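Local structure of ABC transporter substrate-binding protein (Rhizobium radiobacter, 6TFX) at residues V91-D96 / I148-F153; L271-N276 / V309-P314; T333-Q338 / D377-V382; L470-E475 / P484-Q489. The protein binds mannopinic acid as the periplasmic solute-binding protein of an ABC transport system, probably handing the mannityl-opine over for import. One frame throughout, in Å; residues are numbered along the deposited sequence.

Contact 1: residues V91-D96 / I148-F153; sequences VVFSLD and IPKKAF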
# COMPACT_ATOMS: atom_id res chain seq x y z
N VAL A 91 19.09 -13.36 5.33
CA VAL A 91 17.66 -13.69 5.36
C VAL A 91 17.18 -13.77 6.80
O VAL A 91 16.12 -13.22 7.13
CB VAL A 91 17.35 -14.98 4.56
CG1 VAL A 91 15.88 -15.37 4.71
CG2 VAL A 91 17.73 -14.80 3.09
N VAL A 92 17.94 -14.47 7.67
CA VAL A 92 17.59 -14.57 9.09
C VAL A 92 17.52 -13.17 9.68
O VAL A 92 16.55 -12.85 10.36
CB VAL A 92 18.61 -15.45 9.86
CG1 VAL A 92 18.34 -15.42 11.37
CG2 VAL A 92 18.56 -16.89 9.34
N PHE A 93 18.56 -12.33 9.42
CA PHE A 93 18.57 -10.99 9.97
C PHE A 93 17.34 -10.19 9.49
O PHE A 93 16.66 -9.53 10.30
CB PHE A 93 19.87 -10.26 9.56
CG PHE A 93 19.85 -8.80 9.94
CD1 PHE A 93 20.15 -8.40 11.23
CD2 PHE A 93 19.49 -7.83 9.00
CE1 PHE A 93 20.10 -7.04 11.59
CE2 PHE A 93 19.42 -6.48 9.37
CZ PHE A 93 19.72 -6.10 10.65
N SER A 94 17.05 -10.27 8.19
CA SER A 94 15.96 -9.48 7.60
C SER A 94 14.60 -9.88 8.12
O SER A 94 13.82 -9.00 8.51
CB SER A 94 15.97 -9.57 6.08
OG SER A 94 17.19 -9.08 5.58
N LEU A 95 14.29 -11.19 8.10
CA LEU A 95 12.97 -11.68 8.56
C LEU A 95 12.81 -11.49 10.05
O LEU A 95 11.71 -11.14 10.50
CB LEU A 95 12.74 -13.14 8.14
CG LEU A 95 12.62 -13.33 6.64
CD1 LEU A 95 12.37 -14.80 6.32
CD2 LEU A 95 11.45 -12.48 6.03
N ASP A 96 13.92 -11.61 10.84
CA ASP A 96 13.76 -11.34 12.27
C ASP A 96 13.50 -9.85 12.49
O ASP A 96 12.83 -9.49 13.46
CB ASP A 96 15.01 -11.75 13.05
CG ASP A 96 15.14 -13.25 13.27
OD1 ASP A 96 14.13 -13.98 13.04
OD2 ASP A 96 16.24 -13.69 13.68
N ILE A 148 17.32 -7.47 3.22
CA ILE A 148 18.36 -6.44 3.32
C ILE A 148 19.69 -7.05 3.85
O ILE A 148 19.65 -8.13 4.46
CB ILE A 148 17.92 -5.20 4.13
CG1 ILE A 148 17.89 -5.49 5.65
CG2 ILE A 148 16.58 -4.66 3.61
CD1 ILE A 148 17.52 -4.28 6.52
N PRO A 149 20.84 -6.36 3.66
CA PRO A 149 22.12 -6.94 4.10
C PRO A 149 22.38 -6.67 5.57
O PRO A 149 22.34 -5.52 6.00
CB PRO A 149 23.17 -6.29 3.18
CG PRO A 149 22.43 -5.28 2.35
CD PRO A 149 21.06 -5.10 2.92
N LYS A 150 22.67 -7.74 6.32
CA LYS A 150 22.99 -7.65 7.74
C LYS A 150 24.11 -6.63 7.97
O LYS A 150 23.95 -5.73 8.79
CB LYS A 150 23.43 -9.04 8.24
CG LYS A 150 23.61 -9.16 9.75
CD LYS A 150 24.01 -10.60 10.06
CE LYS A 150 24.07 -10.93 11.52
NZ LYS A 150 24.40 -12.37 11.72
N LYS A 151 25.23 -6.75 7.23
CA LYS A 151 26.38 -5.84 7.43
C LYS A 151 26.07 -4.39 7.12
O LYS A 151 26.50 -3.50 7.87
CB LYS A 151 27.58 -6.26 6.58
CG LYS A 151 28.19 -7.62 6.91
CD LYS A 151 29.63 -7.75 6.36
CE LYS A 151 29.82 -7.70 4.85
NZ LYS A 151 31.09 -8.36 4.44
N ALA A 152 25.32 -4.13 6.05
CA ALA A 152 24.98 -2.76 5.66
C ALA A 152 24.05 -2.11 6.67
O ALA A 152 24.27 -0.96 7.06
CB ALA A 152 24.38 -2.73 4.28
N PHE A 153 23.01 -2.84 7.09
CA PHE A 153 22.08 -2.25 8.05
C PHE A 153 22.76 -2.04 9.40
O PHE A 153 22.60 -0.96 10.00
CB PHE A 153 20.80 -3.10 8.20
CG PHE A 153 19.78 -2.29 8.98
CD1 PHE A 153 18.99 -1.34 8.35
CD2 PHE A 153 19.68 -2.43 10.37
CE1 PHE A 153 18.12 -0.53 9.09
CE2 PHE A 153 18.80 -1.63 11.10
CZ PHE A 153 18.04 -0.67 10.46

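Contact 2: residues L271-N276 / V309-P314; sequences LAHTVN and VLNYDP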
# COMPACT_ATOMS: atom_id res chain seq x y z
N LEU A 271 -22.87 11.25 9.57
CA LEU A 271 -21.80 11.46 8.58
C LEU A 271 -21.93 10.47 7.44
O LEU A 271 -21.86 10.86 6.28
CB LEU A 271 -20.41 11.37 9.25
CG LEU A 271 -19.20 11.71 8.37
CD1 LEU A 271 -19.27 13.16 7.85
CD2 LEU A 271 -17.91 11.50 9.17
N ALA A 272 -22.15 9.18 7.78
CA ALA A 272 -22.25 8.12 6.76
C ALA A 272 -23.43 8.38 5.80
O ALA A 272 -23.32 8.04 4.62
CB ALA A 272 -22.43 6.76 7.43
N HIS A 273 -24.53 8.98 6.31
CA HIS A 273 -25.72 9.29 5.48
C HIS A 273 -25.53 10.53 4.58
O HIS A 273 -26.41 10.81 3.75
CB HIS A 273 -27.00 9.45 6.33
CG HIS A 273 -27.54 8.15 6.85
ND1 HIS A 273 -27.99 7.16 6.00
CD2 HIS A 273 -27.75 7.75 8.13
CE1 HIS A 273 -28.42 6.18 6.78
NE2 HIS A 273 -28.30 6.49 8.06
N THR A 274 -24.42 11.29 4.75
CA THR A 274 -24.26 12.45 3.88
C THR A 274 -22.99 12.33 2.99
O THR A 274 -22.56 13.33 2.39
CB THR A 274 -24.38 13.76 4.65
OG1 THR A 274 -24.39 14.85 3.70
CG2 THR A 274 -23.30 13.94 5.72
N VAL A 275 -22.42 11.11 2.88
CA VAL A 275 -21.34 10.86 1.92
C VAL A 275 -22.01 10.08 0.79
O VAL A 275 -22.96 9.32 1.01
CB VAL A 275 -20.09 10.14 2.47
CG1 VAL A 275 -19.43 10.94 3.60
CG2 VAL A 275 -20.41 8.73 2.92
N ASN A 276 -21.49 10.26 -0.43
CA ASN A 276 -22.09 9.55 -1.55
C ASN A 276 -20.98 8.99 -2.43
O ASN A 276 -20.53 9.63 -3.37
CB ASN A 276 -23.04 10.47 -2.32
CG ASN A 276 -23.94 9.71 -3.25
OD1 ASN A 276 -23.56 8.67 -3.81
ND2 ASN A 276 -25.16 10.21 -3.44
N VAL A 309 -23.65 -0.98 4.06
CA VAL A 309 -23.23 0.43 3.97
C VAL A 309 -24.44 1.36 4.03
O VAL A 309 -25.45 1.10 3.37
CB VAL A 309 -22.31 0.68 2.74
CG1 VAL A 309 -22.07 2.17 2.49
CG2 VAL A 309 -20.98 -0.05 2.94
N LEU A 310 -24.35 2.41 4.85
CA LEU A 310 -25.46 3.35 5.04
C LEU A 310 -25.75 4.15 3.77
O LEU A 310 -24.81 4.62 3.10
CB LEU A 310 -25.18 4.26 6.24
CG LEU A 310 -25.52 3.64 7.62
CD1 LEU A 310 -24.68 2.41 7.92
CD2 LEU A 310 -25.26 4.64 8.74
N ASN A 311 -27.03 4.30 3.44
CA ASN A 311 -27.44 4.98 2.20
C ASN A 311 -27.31 6.50 2.29
O ASN A 311 -27.19 7.07 3.36
CB ASN A 311 -28.89 4.61 1.82
CG ASN A 311 -29.94 5.22 2.71
OD1 ASN A 311 -29.76 5.37 3.93
ND2 ASN A 311 -31.08 5.60 2.11
N TYR A 312 -27.37 7.15 1.13
CA TYR A 312 -27.28 8.60 1.07
C TYR A 312 -28.64 9.19 1.41
O TYR A 312 -29.62 8.92 0.70
CB TYR A 312 -26.83 9.05 -0.33
CG TYR A 312 -26.71 10.55 -0.46
CD1 TYR A 312 -25.73 11.25 0.23
CD2 TYR A 312 -27.61 11.27 -1.24
CE1 TYR A 312 -25.60 12.64 0.10
CE2 TYR A 312 -27.47 12.65 -1.41
CZ TYR A 312 -26.47 13.33 -0.73
OH TYR A 312 -26.37 14.69 -0.85
N ASP A 313 -28.72 10.00 2.48
CA ASP A 313 -29.97 10.63 2.89
C ASP A 313 -29.60 11.78 3.80
O ASP A 313 -29.62 11.60 5.01
CB ASP A 313 -30.88 9.63 3.65
CG ASP A 313 -32.29 10.13 3.98
OD1 ASP A 313 -32.53 11.33 3.84
OD2 ASP A 313 -33.12 9.31 4.42
N PRO A 314 -29.19 12.92 3.23
CA PRO A 314 -28.76 14.05 4.08
C PRO A 314 -29.87 14.62 4.99
O PRO A 314 -29.57 15.23 6.03
CB PRO A 314 -28.22 15.07 3.08
CG PRO A 314 -28.86 14.73 1.79
CD PRO A 314 -29.11 13.27 1.79
O HOH W 1 -22.18 5.44 3.97
O HOH W 2 -24.15 6.89 1.39

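Contact 3: residues T333-Q338 / D377-V382; sequences TMVASQ and DLSPIV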
# COMPACT_ATOMS: atom_id res chain seq x y z
N THR A 333 -12.24 19.56 12.32
CA THR A 333 -10.99 19.80 11.60
C THR A 333 -10.31 18.44 11.42
O THR A 333 -10.11 17.71 12.38
CB THR A 333 -10.08 20.76 12.36
OG1 THR A 333 -10.66 22.08 12.37
CG2 THR A 333 -8.66 20.82 11.78
N MET A 334 -9.94 18.13 10.18
CA MET A 334 -9.22 16.90 9.84
C MET A 334 -7.86 17.29 9.30
O MET A 334 -7.75 18.23 8.53
CB MET A 334 -9.93 16.20 8.70
CG MET A 334 -11.00 15.28 9.13
SD MET A 334 -11.81 14.75 7.61
CE MET A 334 -10.57 13.67 6.93
N VAL A 335 -6.84 16.53 9.67
CA VAL A 335 -5.51 16.71 9.11
C VAL A 335 -5.58 15.92 7.79
O VAL A 335 -5.91 14.72 7.78
CB VAL A 335 -4.41 16.17 10.05
CG1 VAL A 335 -3.04 16.50 9.49
CG2 VAL A 335 -4.56 16.74 11.46
N ALA A 336 -5.33 16.60 6.68
CA ALA A 336 -5.51 16.02 5.35
C ALA A 336 -4.24 15.99 4.53
O ALA A 336 -3.54 17.00 4.45
CB ALA A 336 -6.60 16.80 4.60
N SER A 337 -3.96 14.86 3.89
CA SER A 337 -2.77 14.78 3.05
C SER A 337 -2.83 15.71 1.82
O SER A 337 -3.90 15.87 1.21
CB SER A 337 -2.58 13.35 2.54
OG SER A 337 -1.55 13.31 1.57
N GLN A 338 -1.66 16.25 1.43
CA GLN A 338 -1.47 17.06 0.22
C GLN A 338 -1.13 16.19 -1.01
O GLN A 338 -0.87 16.75 -2.09
CB GLN A 338 -0.45 18.18 0.43
CG GLN A 338 -1.05 19.32 1.24
CD GLN A 338 -0.06 20.43 1.45
OE1 GLN A 338 1.03 20.21 1.96
NE2 GLN A 338 -0.43 21.64 1.06
N ASP A 377 -2.21 9.90 16.43
CA ASP A 377 -3.62 10.08 16.81
C ASP A 377 -4.01 11.56 16.80
O ASP A 377 -4.82 12.01 17.62
CB ASP A 377 -3.87 9.48 18.20
CG ASP A 377 -4.95 8.44 18.29
OD1 ASP A 377 -5.69 8.27 17.29
OD2 ASP A 377 -5.07 7.80 19.36
N LEU A 378 -3.43 12.31 15.86
CA LEU A 378 -3.65 13.76 15.83
C LEU A 378 -4.87 14.20 15.03
O LEU A 378 -5.20 15.39 15.08
CB LEU A 378 -2.39 14.50 15.36
CG LEU A 378 -1.18 14.39 16.31
CD1 LEU A 378 0.06 14.99 15.70
CD2 LEU A 378 -1.45 15.05 17.67
N SER A 379 -5.53 13.27 14.30
CA SER A 379 -6.71 13.68 13.53
C SER A 379 -7.96 12.91 14.02
O SER A 379 -7.87 11.67 14.20
CB SER A 379 -6.51 13.41 12.04
OG SER A 379 -7.52 14.05 11.26
N PRO A 380 -9.12 13.58 14.18
CA PRO A 380 -10.34 12.86 14.66
C PRO A 380 -10.94 11.93 13.62
O PRO A 380 -11.72 11.03 13.96
CB PRO A 380 -11.32 14.00 14.97
CG PRO A 380 -10.89 15.12 14.09
CD PRO A 380 -9.38 15.03 14.05
N ILE A 381 -10.66 12.20 12.34
CA ILE A 381 -11.10 11.38 11.23
C ILE A 381 -9.90 11.32 10.31
O ILE A 381 -9.21 12.31 10.15
CB ILE A 381 -12.31 12.01 10.49
CG1 ILE A 381 -13.52 12.19 11.45
CG2 ILE A 381 -12.72 11.10 9.28
CD1 ILE A 381 -14.68 13.11 10.78
N VAL A 382 -9.66 10.16 9.71
CA VAL A 382 -8.52 9.98 8.81
C VAL A 382 -9.01 9.45 7.48
O VAL A 382 -9.62 8.37 7.44
CB VAL A 382 -7.49 8.98 9.45
CG1 VAL A 382 -6.36 8.65 8.47
CG2 VAL A 382 -6.91 9.54 10.77

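Contact 4: residues L470-E475 / P484-Q489; sequences LGWGFE and PLITEQ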
# COMPACT_ATOMS: atom_id res chain seq x y z
N LEU A 470 8.17 3.09 -24.75
CA LEU A 470 8.66 2.36 -23.57
C LEU A 470 7.94 1.01 -23.51
O LEU A 470 6.72 0.98 -23.66
CB LEU A 470 8.35 3.18 -22.30
CG LEU A 470 8.68 2.50 -20.94
CD1 LEU A 470 10.17 2.15 -20.82
CD2 LEU A 470 8.30 3.39 -19.80
N GLY A 471 8.69 -0.07 -23.33
CA GLY A 471 8.13 -1.41 -23.17
C GLY A 471 8.44 -1.94 -21.78
O GLY A 471 9.59 -1.84 -21.32
N TRP A 472 7.43 -2.47 -21.06
CA TRP A 472 7.69 -2.99 -19.73
C TRP A 472 8.43 -4.33 -19.75
O TRP A 472 9.13 -4.66 -18.80
CB TRP A 472 6.39 -3.18 -18.93
CG TRP A 472 5.57 -1.94 -18.73
CD1 TRP A 472 4.26 -1.77 -19.08
CD2 TRP A 472 5.97 -0.73 -18.07
NE1 TRP A 472 3.83 -0.51 -18.70
CE2 TRP A 472 4.85 0.14 -18.07
CE3 TRP A 472 7.16 -0.29 -17.46
CZ2 TRP A 472 4.90 1.43 -17.51
CZ3 TRP A 472 7.22 0.99 -16.94
CH2 TRP A 472 6.10 1.84 -16.97
N GLY A 473 8.22 -5.11 -20.82
CA GLY A 473 8.77 -6.46 -20.94
C GLY A 473 7.76 -7.52 -20.53
O GLY A 473 8.03 -8.73 -20.59
N PHE A 474 6.58 -7.07 -20.14
CA PHE A 474 5.49 -7.95 -19.67
C PHE A 474 4.21 -7.10 -19.64
O PHE A 474 4.28 -5.88 -19.76
CB PHE A 474 5.78 -8.48 -18.25
CG PHE A 474 6.28 -7.44 -17.28
CD1 PHE A 474 5.38 -6.61 -16.61
CD2 PHE A 474 7.64 -7.24 -17.07
CE1 PHE A 474 5.84 -5.61 -15.74
CE2 PHE A 474 8.10 -6.24 -16.21
CZ PHE A 474 7.20 -5.43 -15.55
N GLU A 475 3.08 -7.73 -19.42
CA GLU A 475 1.83 -7.00 -19.32
C GLU A 475 1.71 -6.43 -17.89
O GLU A 475 1.77 -7.17 -16.91
CB GLU A 475 0.67 -7.95 -19.62
CG GLU A 475 -0.69 -7.31 -19.40
CD GLU A 475 -1.82 -8.32 -19.38
OE1 GLU A 475 -1.60 -9.49 -18.99
OE2 GLU A 475 -2.95 -7.93 -19.73
N PRO A 484 4.00 1.32 -11.53
CA PRO A 484 4.81 0.51 -12.46
C PRO A 484 5.99 -0.18 -11.79
O PRO A 484 6.60 0.35 -10.87
CB PRO A 484 5.32 1.55 -13.46
CG PRO A 484 4.33 2.67 -13.41
CD PRO A 484 3.91 2.72 -11.96
N LEU A 485 6.32 -1.36 -12.31
CA LEU A 485 7.47 -2.12 -11.86
C LEU A 485 8.50 -2.03 -12.98
O LEU A 485 8.26 -2.51 -14.10
CB LEU A 485 7.12 -3.60 -11.57
CG LEU A 485 8.27 -4.47 -11.08
CD1 LEU A 485 8.67 -4.11 -9.64
CD2 LEU A 485 7.92 -5.94 -11.18
N ILE A 486 9.65 -1.41 -12.67
CA ILE A 486 10.76 -1.30 -13.62
C ILE A 486 11.73 -2.42 -13.23
O ILE A 486 12.08 -2.57 -12.06
CB ILE A 486 11.40 0.11 -13.61
CG1 ILE A 486 10.32 1.16 -13.98
CG2 ILE A 486 12.58 0.16 -14.59
CD1 ILE A 486 10.73 2.53 -13.67
N THR A 487 12.09 -3.24 -14.21
CA THR A 487 12.96 -4.39 -13.97
C THR A 487 14.12 -4.37 -14.95
O THR A 487 14.29 -3.43 -15.75
CB THR A 487 12.18 -5.73 -14.15
OG1 THR A 487 11.94 -5.93 -15.53
CG2 THR A 487 10.86 -5.79 -13.34
N GLU A 488 14.91 -5.46 -14.95
CA GLU A 488 16.01 -5.62 -15.91
C GLU A 488 15.45 -5.80 -17.35
O GLU A 488 16.20 -5.72 -18.32
CB GLU A 488 16.92 -6.82 -15.51
CG GLU A 488 16.37 -8.21 -15.81
CD GLU A 488 15.27 -8.74 -14.91
OE1 GLU A 488 14.83 -8.01 -13.99
OE2 GLU A 488 14.84 -9.89 -15.12
N GLN A 489 14.14 -6.09 -17.48
CA GLN A 489 13.49 -6.33 -18.79
C GLN A 489 13.00 -5.03 -19.45
O GLN A 489 12.73 -5.02 -20.64
CB GLN A 489 12.29 -7.28 -18.63
CG GLN A 489 12.52 -8.57 -17.84
CD GLN A 489 11.23 -9.02 -17.15
OE1 GLN A 489 10.46 -9.80 -17.70
NE2 GLN A 489 10.95 -8.52 -15.92
O HOH W 3 9.01 -2.97 -16.73
O HOH W 4 10.67 -9.78 -20.83

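Contact 1: residues V91-D96 / I148-F153
F93 projects from helix 88-98 and lays its ring against K150 in the first turn of helix 150-156. Its CG is anti to the backbone N (chi1 172°), which starts the ring outward from the helix flank toward the second segment. K150 CA sits over one ring face, offset toward the rim, 3.7 Å from F93 CD2, and makes a CH-pi contact. K150 CG follows at 3.8 Å from F93 CG, and from there the extended lysine chain leads away; its methylenes can therefore line an aromatic ring while the ammonium stays clear of it. At the ring edge F93 CZ meets F153 CD2 in plane at 3.7 Å, the two phenylalanine side chains crossing at about a right angle. I148 CD1 lies near the same plane, 4.1 Å from F93 CE2, and adds branched apolar bulk. Next along the helix, S94 supplies the polar link: I148 N donates to S94 OG at 2.9 Å, with an N-H...O angle of 157°. The same hydroxyl is bonded to D90 O, one turn earlier, and the D90 carboxylate accepts from K150 N just after the N-cap P149. Serine suits this buried place because a single small hydroxyl can serve both backbones. The flank of helix 88-98 meets the N-terminal end of helix 150-156 through apolar packing around F93 and polar links via S94 and D90, consistent with holding them together.

Contact 2: residues L271-N276 / V309-P314
Polar and apolar packing joins H273, at the C-terminal end of helix 265-272, in the type I beta turn A272-V275, to L310-D313, the segment running into helix 314-323 on the periphery of the chain. H273 contributes the largest share. H273 ND1 donates to N311 O at 2.8 Å, the acceptor tilted 16° out of the ring plane, while H273 O receives D313 N at 2.8 Å in a nearly straight bond (167°). L310 CB and CD2 cover one face of the imidazole, CD2 at 3.6 Å from H273 NE2; the same methyl touches the CB of the small A272 at 3.8 Å. In this family 5 solute-binding fold each segment leads into a helix: N276 and D313 are the N-caps, their carboxamide and carboxylate oxygens accepting from Q279 N and Q316 N. Next to D313, Y312 has N276 ND2 over one face, 3.4 Å from its CG, and P314 CD over the opposite one; the N276 amide is turned 43° to the ring. T274 O and V275 O approach the ring edge. Two waters complete the polar network, each donating to L310 O, one also to A272 O at 2.9 Å and the other to V275 O at 2.7 Å.

Contact 3: residues T333-Q338 / D377-V382
M334 lies across I381, and its chain can be followed atom by atom. CB is 4.1 Å from S379 OG. CG, anti to the carbonyl carbon, comes to 3.6 Å from I381 O and also touches I381 CB. SD passes the branched carbon of the isoleucine, 4.0 Å from I381 CB. At the tip a bend (chi3 72°) turns CE back, and the methyl rests 3.8 Å from I381 O and close to I381 CG2. A flexible, unbranched thioether can bend at its end in this way to follow both the carbonyl and the beta-branched side chain; L360 packs on it too. Strand 330-337 pairs in parallel with strand 358-365 through helix 340-353, a beta-alpha-beta unit, whereas strand 381-386 belongs to the large mixed sheet, and the contact is the seam between them. Backbone bonds from M334 and A336 go to strand 358-365, so the N-H of V335 faces the other way and is taken by a side chain: V335 N donates to S379 OG at 3.0 Å with an angle of 163°. S379 OG in turn donates a hydrogen bond to I381 O at 2.7 Å, tying the turn before the strand to itself. That small hydroxyl stands in for a neighbouring strand carbonyl. V335 CG2 packs on S379 CB, and M373 of helix 367-374 also touches V335. P380 turns its ring carbons CG and CD to T333 O, CG at 3.2 Å.

Contact 4: residues L470-E475 / P484-Q489
The two segments flank the antiparallel strand pair 470-471/491-492 near the end of the chain: G473 and F474 come just after the first strand, an ST turn at T487-Q489 just before the second. T487 OG1 makes the turn by accepting Q489 N at 2.9 Å (157°) and takes the side-chain amide as well, from Q489 NE2 at 2.8 Å, so that one hydroxyl accepts both N-H groups of Q489, the side-chain bond tilted 29° from the amide plane. F474 reaches toward T487 tip to tip and crosses Q489 at about a right angle, with F474 CE2 3.7 Å from Q489 NE2. L485 O meets the ring edge, 3.4 Å from F474 CZ, and W472 CB lies over one face. The indole of W472 packs obliquely on P484, CH2 to P484 CB at 3.6 Å, a flat ring against a compact one, while its NE1 is bonded to D243. G473 has a positive phi (96°) and Q489 CB close by, a place in which a side chain would clash with both glutamine and backbone. No direct hydrogen bond crosses the contact. One water donates to W472 O at 2.7 Å and to L485 O, another to G473 O at 2.9 Å and to Q489 OE1. The chemistry implies that facing acceptors, which cannot bond each other, are joined by donating water, and aromatic packing supplies the rest.

In the fold
All four contacts are partly buried, but they differ in place and chemistry. Contacts 2 and 3 are neighbours: they touch through L271 and I381, and helix 340-353 packs on both. Contact 1 lies on the opposite side of the chain's centre from contact 2, their centres about 48 Å apart, and joins helix to helix start. Strand 454-467 of the large mixed sheet is common ground for contacts 2 and 4, though these lie far apart, and contact 3 enters the same sheet by strand 381-386. Contacts 1 and 3 each cross by one hydrogen bond onto a buried serine hydroxyl; the loop contacts 2 and 4 rely on waters, and of these two, contact 2 also has direct hydrogen bonds.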